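Local coordinates for MutT/nudix family protein (Streptococcus pneumoniae, PDB 4HFQ) that hydrolyses UDP-linked precursors of peptidoglycan biosynthesis as a Nudix-family UDP-X diphosphatase, at the interface of chains A and B. Residues are numbered along the deposited sequence; one frame, centred on the assembly and turned at random. Chains: chain A/B, MutT/nudix family protein.

Contact 1: the interface of chains A and B. Residues chain A 11-12, 15, 66-68, 142, 144; chain B 70, 100-104.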
loop_
_atom_site.group_PDB
_atom_site.type_symbol
_atom_site.label_atom_id
_atom_site.label_comp_id
_atom_site.label_asym_id
_atom_site.label_seq_id
_atom_site.Cartn_x
_atom_site.Cartn_y
_atom_site.Cartn_z
ATOM N N GLN A 11 -7.624 0.310 11.345
ATOM C CA GLN A 11 -6.776 0.828 10.295
ATOM C C GLN A 11 -7.655 1.261 9.100
ATOM O O GLN A 11 -7.485 2.358 8.543
ATOM C CB GLN A 11 -5.797 -0.283 9.955
ATOM C CG GLN A 11 -4.709 0.075 8.988
ATOM C CD GLN A 11 -4.096 -1.199 8.444
ATOM O OE1 GLN A 11 -4.664 -1.850 7.571
ATOM N NE2 GLN A 11 -2.926 -1.580 8.998
ATOM N N ARG A 12 -8.625 0.442 8.733
ATOM C CA ARG A 12 -9.498 0.734 7.609
ATOM C C ARG A 12 -10.417 1.933 7.880
ATOM O O ARG A 12 -10.595 2.817 7.023
ATOM C CB ARG A 12 -10.306 -0.515 7.229
ATOM C CG ARG A 12 -11.233 -0.302 6.059
ATOM C CD ARG A 12 -10.489 -0.020 4.763
ATOM N NE ARG A 12 -11.442 0.281 3.703
ATOM C CZ ARG A 12 -11.228 1.136 2.710
ATOM N NH1 ARG A 12 -10.052 1.773 2.563
ATOM N NH2 ARG A 12 -12.210 1.365 1.847
ATOM N N ALA A 15 -8.610 5.142 7.574
ATOM C CA ALA A 15 -8.395 5.487 6.179
ATOM C C ALA A 15 -9.650 6.049 5.503
ATOM O O ALA A 15 -9.566 7.044 4.778
ATOM C CB ALA A 15 -7.856 4.285 5.426
ATOM N N ALA A 66 -4.974 8.735 2.110
ATOM C CA ALA A 66 -4.771 7.491 2.852
ATOM C C ALA A 66 -4.520 6.332 1.895
ATOM O O ALA A 66 -5.435 5.831 1.261
ATOM C CB ALA A 66 -5.986 7.203 3.730
ATOM N N THR A 67 -3.261 5.948 1.756
ATOM C CA THR A 67 -2.889 4.794 0.933
ATOM C C THR A 67 -1.930 3.941 1.753
ATOM O O THR A 67 -1.330 4.408 2.710
ATOM C CB THR A 67 -2.204 5.175 -0.425
ATOM O OG1 THR A 67 -0.833 5.523 -0.226
ATOM C CG2 THR A 67 -2.935 6.328 -1.146
ATOM N N PRO A 68 -1.715 2.688 1.337
ATOM C CA PRO A 68 -0.591 1.944 1.900
ATOM C C PRO A 68 0.715 2.717 1.698
ATOM O O PRO A 68 0.883 3.413 0.681
ATOM C CB PRO A 68 -0.618 0.632 1.109
ATOM C CG PRO A 68 -2.046 0.464 0.708
ATOM C CD PRO A 68 -2.490 1.871 0.390
ATOM N N GLN A 142 -0.411 0.010 7.147
ATOM C CA GLN A 142 -0.195 -0.943 6.060
ATOM C C GLN A 142 0.883 -0.435 5.115
ATOM O O GLN A 142 0.815 0.705 4.658
ATOM C CB GLN A 142 -1.497 -1.163 5.304
ATOM C CG GLN A 142 -1.382 -2.211 4.207
ATOM C CD GLN A 142 -2.679 -2.450 3.492
ATOM O OE1 GLN A 142 -3.479 -1.523 3.365
ATOM N NE2 GLN A 142 -2.915 -3.681 3.033
ATOM N N THR A 144 3.230 -1.422 1.508
ATOM C CA THR A 144 3.716 -2.242 0.388
ATOM C C THR A 144 5.232 -2.335 0.539
ATOM O O THR A 144 5.948 -1.336 0.412
ATOM C CB THR A 144 3.369 -1.624 -0.987
ATOM O OG1 THR A 144 3.950 -0.322 -1.081
ATOM C CG2 THR A 144 1.844 -1.498 -1.159
ATOM N N MET B 70 0.436 5.526 -3.154
ATOM C CA MET B 70 0.231 4.364 -4.024
ATOM C C MET B 70 -0.825 4.657 -5.080
ATOM O O MET B 70 -1.945 5.054 -4.760
ATOM C CB MET B 70 -0.219 3.191 -3.165
ATOM C CG MET B 70 -0.425 1.904 -3.949
ATOM S SD MET B 70 -0.899 0.616 -2.782
ATOM C CE MET B 70 -0.936 -0.861 -3.792
ATOM N N GLY B 100 -4.289 3.401 -4.454
ATOM C CA GLY B 100 -4.345 2.198 -3.634
ATOM C C GLY B 100 -5.019 2.528 -2.307
ATOM O O GLY B 100 -4.701 3.555 -1.690
ATOM N N GLU B 101 -5.932 1.663 -1.885
ATOM C CA GLU B 101 -6.656 1.868 -0.622
ATOM C C GLU B 101 -6.079 1.015 0.479
ATOM O O GLU B 101 -5.653 -0.127 0.260
ATOM C CB GLU B 101 -8.121 1.529 -0.794
ATOM C CG GLU B 101 -8.858 2.477 -1.724
ATOM C CD GLU B 101 -10.300 2.105 -1.793
ATOM O OE1 GLU B 101 -11.063 2.560 -0.916
ATOM O OE2 GLU B 101 -10.668 1.342 -2.713
ATOM N N VAL B 102 -6.122 1.569 1.683
ATOM C CA VAL B 102 -5.735 0.826 2.875
ATOM C C VAL B 102 -6.733 -0.288 3.103
ATOM O O VAL B 102 -7.938 -0.086 2.959
ATOM C CB VAL B 102 -5.714 1.769 4.089
ATOM C CG1 VAL B 102 -5.603 0.987 5.407
ATOM C CG2 VAL B 102 -4.599 2.791 3.951
ATOM N N GLY B 103 -6.233 -1.474 3.440
ATOM C CA GLY B 103 -7.071 -2.628 3.702
ATOM C C GLY B 103 -7.122 -3.653 2.590
ATOM O O GLY B 103 -7.782 -4.677 2.702
ATOM N N TYR B 104 -6.392 -3.379 1.505
ATOM C CA TYR B 104 -6.357 -4.249 0.330
ATOM C C TYR B 104 -4.893 -4.372 -0.063
ATOM O O TYR B 104 -4.136 -3.410 0.054
ATOM C CB TYR B 104 -7.182 -3.636 -0.827
ATOM C CG TYR B 104 -8.621 -3.405 -0.440
ATOM C CD1 TYR B 104 -9.015 -2.219 0.171
ATOM C CD2 TYR B 104 -9.575 -4.398 -0.631
ATOM C CE1 TYR B 104 -10.328 -2.024 0.578
ATOM C CE2 TYR B 104 -10.897 -4.200 -0.235
ATOM C CZ TYR B 104 -11.248 -3.010 0.367
ATOM O OH TYR B 104 -12.552 -2.796 0.786
HETATM O O HOH W 1 -7.517 4.082 1.870
HETATM O O HOH W 2 -13.584 -1.536 3.431
HETATM O O HOH W 3 -10.294 4.327 0.977
#

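Contact 2: the interface of chains A and B. Residues chain A 62, 69, 99, 141, 143; chain B 63-67.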
loop_
_atom_site.group_PDB
_atom_site.type_symbol
_atom_site.label_atom_id
_atom_site.label_comp_id
_atom_site.label_asym_id
_atom_site.label_seq_id
_atom_site.Cartn_x
_atom_site.Cartn_y
_atom_site.Cartn_z
ATOM N N THR A 62 -0.725 11.212 8.626
ATOM C CA THR A 62 0.516 11.105 7.900
ATOM C C THR A 62 0.424 11.860 6.569
ATOM O O THR A 62 1.409 12.399 6.082
ATOM C CB THR A 62 0.846 9.616 7.677
ATOM O OG1 THR A 62 0.705 8.914 8.923
ATOM C CG2 THR A 62 2.246 9.440 7.172
ATOM N N LEU A 69 1.604 2.610 2.675
ATOM C CA LEU A 69 2.879 3.318 2.642
ATOM C C LEU A 69 3.979 2.477 2.014
ATOM O O LEU A 69 3.885 1.245 1.966
ATOM C CB LEU A 69 3.276 3.711 4.054
ATOM C CG LEU A 69 2.296 4.604 4.821
ATOM C CD1 LEU A 69 2.832 4.846 6.233
ATOM C CD2 LEU A 69 2.105 5.917 4.099
ATOM N N PHE A 99 11.481 3.098 5.238
ATOM C CA PHE A 99 10.383 3.687 4.489
ATOM C C PHE A 99 10.908 4.398 3.241
ATOM O O PHE A 99 12.058 4.865 3.196
ATOM C CB PHE A 99 9.490 4.574 5.389
ATOM C CG PHE A 99 10.106 5.883 5.770
ATOM C CD1 PHE A 99 9.975 6.990 4.939
ATOM C CD2 PHE A 99 10.791 6.029 6.979
ATOM C CE1 PHE A 99 10.534 8.212 5.288
ATOM C CE2 PHE A 99 11.362 7.258 7.332
ATOM C CZ PHE A 99 11.237 8.346 6.477
ATOM N N LYS A 141 0.206 0.733 10.572
ATOM C CA LYS A 141 0.160 1.161 9.180
ATOM C C LYS A 141 0.311 -0.027 8.268
ATOM O O LYS A 141 1.095 -0.939 8.536
ATOM C CB LYS A 141 1.260 2.177 8.854
ATOM C CG LYS A 141 1.133 3.528 9.558
ATOM C CD LYS A 141 -0.131 4.274 9.151
ATOM C CE LYS A 141 -0.181 5.716 9.662
ATOM N NZ LYS A 141 -0.375 5.816 11.145
ATOM N N TYR A 143 1.868 -1.287 4.818
ATOM C CA TYR A 143 2.916 -1.001 3.851
ATOM C C TYR A 143 2.872 -1.955 2.677
ATOM O O TYR A 143 2.523 -3.129 2.813
ATOM C CB TYR A 143 4.311 -1.127 4.484
ATOM C CG TYR A 143 4.630 -0.065 5.504
ATOM C CD1 TYR A 143 4.203 -0.181 6.823
ATOM C CD2 TYR A 143 5.390 1.050 5.162
ATOM C CE1 TYR A 143 4.496 0.807 7.761
ATOM C CE2 TYR A 143 5.698 2.036 6.093
ATOM C CZ TYR A 143 5.249 1.902 7.393
ATOM O OH TYR A 143 5.553 2.904 8.304
ATOM N N SER B 63 5.070 4.964 15.149
ATOM C CA SER B 63 5.643 6.053 14.356
ATOM C C SER B 63 5.474 5.751 12.873
ATOM O O SER B 63 5.708 4.623 12.435
ATOM C CB SER B 63 7.126 6.252 14.690
ATOM O OG SER B 63 7.305 6.641 16.043
ATOM N N ALA B 64 5.052 6.756 12.113
ATOM C CA ALA B 64 4.890 6.618 10.673
ATOM C C ALA B 64 5.308 7.916 9.998
ATOM O O ALA B 64 5.064 9.019 10.518
ATOM C CB ALA B 64 3.443 6.292 10.340
ATOM N N TYR B 65 5.915 7.786 8.829
ATOM C CA TYR B 65 6.346 8.938 8.056
ATOM C C TYR B 65 5.699 8.904 6.692
ATOM O O TYR B 65 5.388 7.835 6.182
ATOM C CB TYR B 65 7.863 8.951 7.915
ATOM C CG TYR B 65 8.552 9.054 9.245
ATOM C CD1 TYR B 65 8.746 10.299 9.846
ATOM C CD2 TYR B 65 8.987 7.911 9.918
ATOM C CE1 TYR B 65 9.368 10.404 11.084
ATOM C CE2 TYR B 65 9.613 8.005 11.155
ATOM C CZ TYR B 65 9.800 9.254 11.729
ATOM O OH TYR B 65 10.422 9.362 12.959
ATOM N N ALA B 66 5.459 10.080 6.119
ATOM C CA ALA B 66 4.935 10.172 4.770
ATOM C C ALA B 66 5.882 9.528 3.744
ATOM O O ALA B 66 7.110 9.604 3.828
ATOM C CB ALA B 66 4.631 11.618 4.401
ATOM N N THR B 67 5.260 8.834 2.804
ATOM C CA THR B 67 5.972 8.217 1.688
ATOM C C THR B 67 5.277 8.633 0.402
ATOM O O THR B 67 4.202 9.229 0.424
ATOM C CB THR B 67 5.977 6.655 1.814
ATOM O OG1 THR B 67 4.706 6.089 1.439
ATOM C CG2 THR B 67 6.336 6.206 3.241
HETATM O O HOH W 4 4.540 2.816 10.676
HETATM O O HOH W 5 6.562 5.450 7.436
HETATM O O HOH W 6 2.333 10.180 10.931
#

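Contact 1: the interface of chains A and B
The loop B:Gly100 to B:Tyr104 crosses the contact nearly extended up to B:Val102, then turns at B:Gly103, whose positive phi swings the chain so that the N-H of B:Gly103 and the carbonyl of B:Val102 both serve chain A. B:Val102 is the most buried residue here, with 137 Å² hidden by chain A. Its CB rests 3.6 Å from the methyl CB of A:Ala15, CG1 reaches obliquely to the CG and amide end of A:Gln11, and CG2 points to the backbone of A:Thr67. A:Gln142, fully extended with CG anti to the backbone N (chi1 -176°), brings its amide oxygen OE1 to 2.8 Å from B:Gly103 N; the bond is straight at the hydrogen, the donor lying above the carbonyl plane. A:Arg12 also starts anti to its backbone N but bends at chi2 (65°), and NH1 binds B:Val102 O at 2.8 Å, a strongly bent bond. Its NH2 forms a salt bridge with B:Glu101 OE1 (3.2 Å), arriving above the carboxylate plane. The guanidinium face takes the CE1 edge of B:Tyr104, the planes 81° apart, while water 2 joins NE to the phenol OH. Waters 1 and 3 extend this network, linking A:Ala66 O to B:Val102 N and B:Glu101 OE1. At the far end, A:Thr67 OG1 accepts a nearly straight bond from B:Met70 N (3.2 Å) and donates to A:Pro68 O. The extended side chain of B:Met70 lays SD 3.7 Å from A:Pro68 CG. The site joins chain A helix 3-23 and the loops leading into strands 69-75 and 143-153 to chain B strand 69-75 and loop 100-104, in the first part of the Nudix box ahead of helix 106-118.

Contact 2: the interface of chains A and B
Apolar contacts carry the direct meeting of the chains here, for no nitrogen or oxygen of one subunit lies within bonding distance of the other. A:Phe99 and B:Tyr65 make the main aromatic pair. The first torsion of A:Phe99 places CG in the crowded position between the backbone N and the carbonyl carbon (chi1 74°), and one ring face receives the B:Tyr65 methylene: CB stands 3.8 Å from the ring centroid, displaced toward the rim, in a CH-pi contact. The two side chains cross obliquely, and the tyrosine ring follows along the rim, with CD2 3.6 Å from A:Phe99 CE2. B:Thr67 sets its CG2 methyl beside A:Leu69 CB (4.0 Å) and near A:Phe99 CD1, crossing the leucine at about a right angle. Farther along, the A:Thr62 methyl CG2, anti to its backbone N, presses against the B:Tyr65 to B:Ala66 peptide, 3.4 Å from B:Ala66 N. A:Lys141, bent at chi2 (-63°) and chi4 (-70°), curls its aliphatic chain around the B:Ala64 methyl, with CG and CE each touching CB.

Polar links run through water. The phenol OH of A:Tyr143 holds two molecules at the edge of its ring, in plane. Water 4, at 2.6 Å from that OH, passes on to B:Ser63 O. Water 5 lies 2.8 Å from B:Tyr65 N and also meets B:Tyr65 O, tying both backbone polar groups of this residue to the phenol. Water 6 bridges the hydroxyl OG1 of A:Thr62 and B:Ala64 O.

By seating the extended segment B:Ser63 to B:Thr67 against A:Thr62, the loop at A:Lys141 and strands 69-75, 97-99 and 143-153 of chain A, the site is likely to help hold the two subunits together, if the deposited dimer is the biological one.

Contacts 1 and 2 are neighbouring patches of one two-fold interface, their C-alpha centres about 11 Å apart. Ala66 and Thr67 serve in both, from chain A in contact 1 and from chain B in contact 2. Strand 69-75 contributes B:Met70 to contact 1 and A:Leu69 to contact 2, with A:Pro68 just ahead of it. Residues 141 to 144 likewise alternate between the two patches. Symmetry repeats each patch with the chains exchanged, so residues 66 and 67 of each chain take part in both kinds of contact. Direct polar bonds in one patch and apolar, water-linked packing in the other probably stabilise a dimer together.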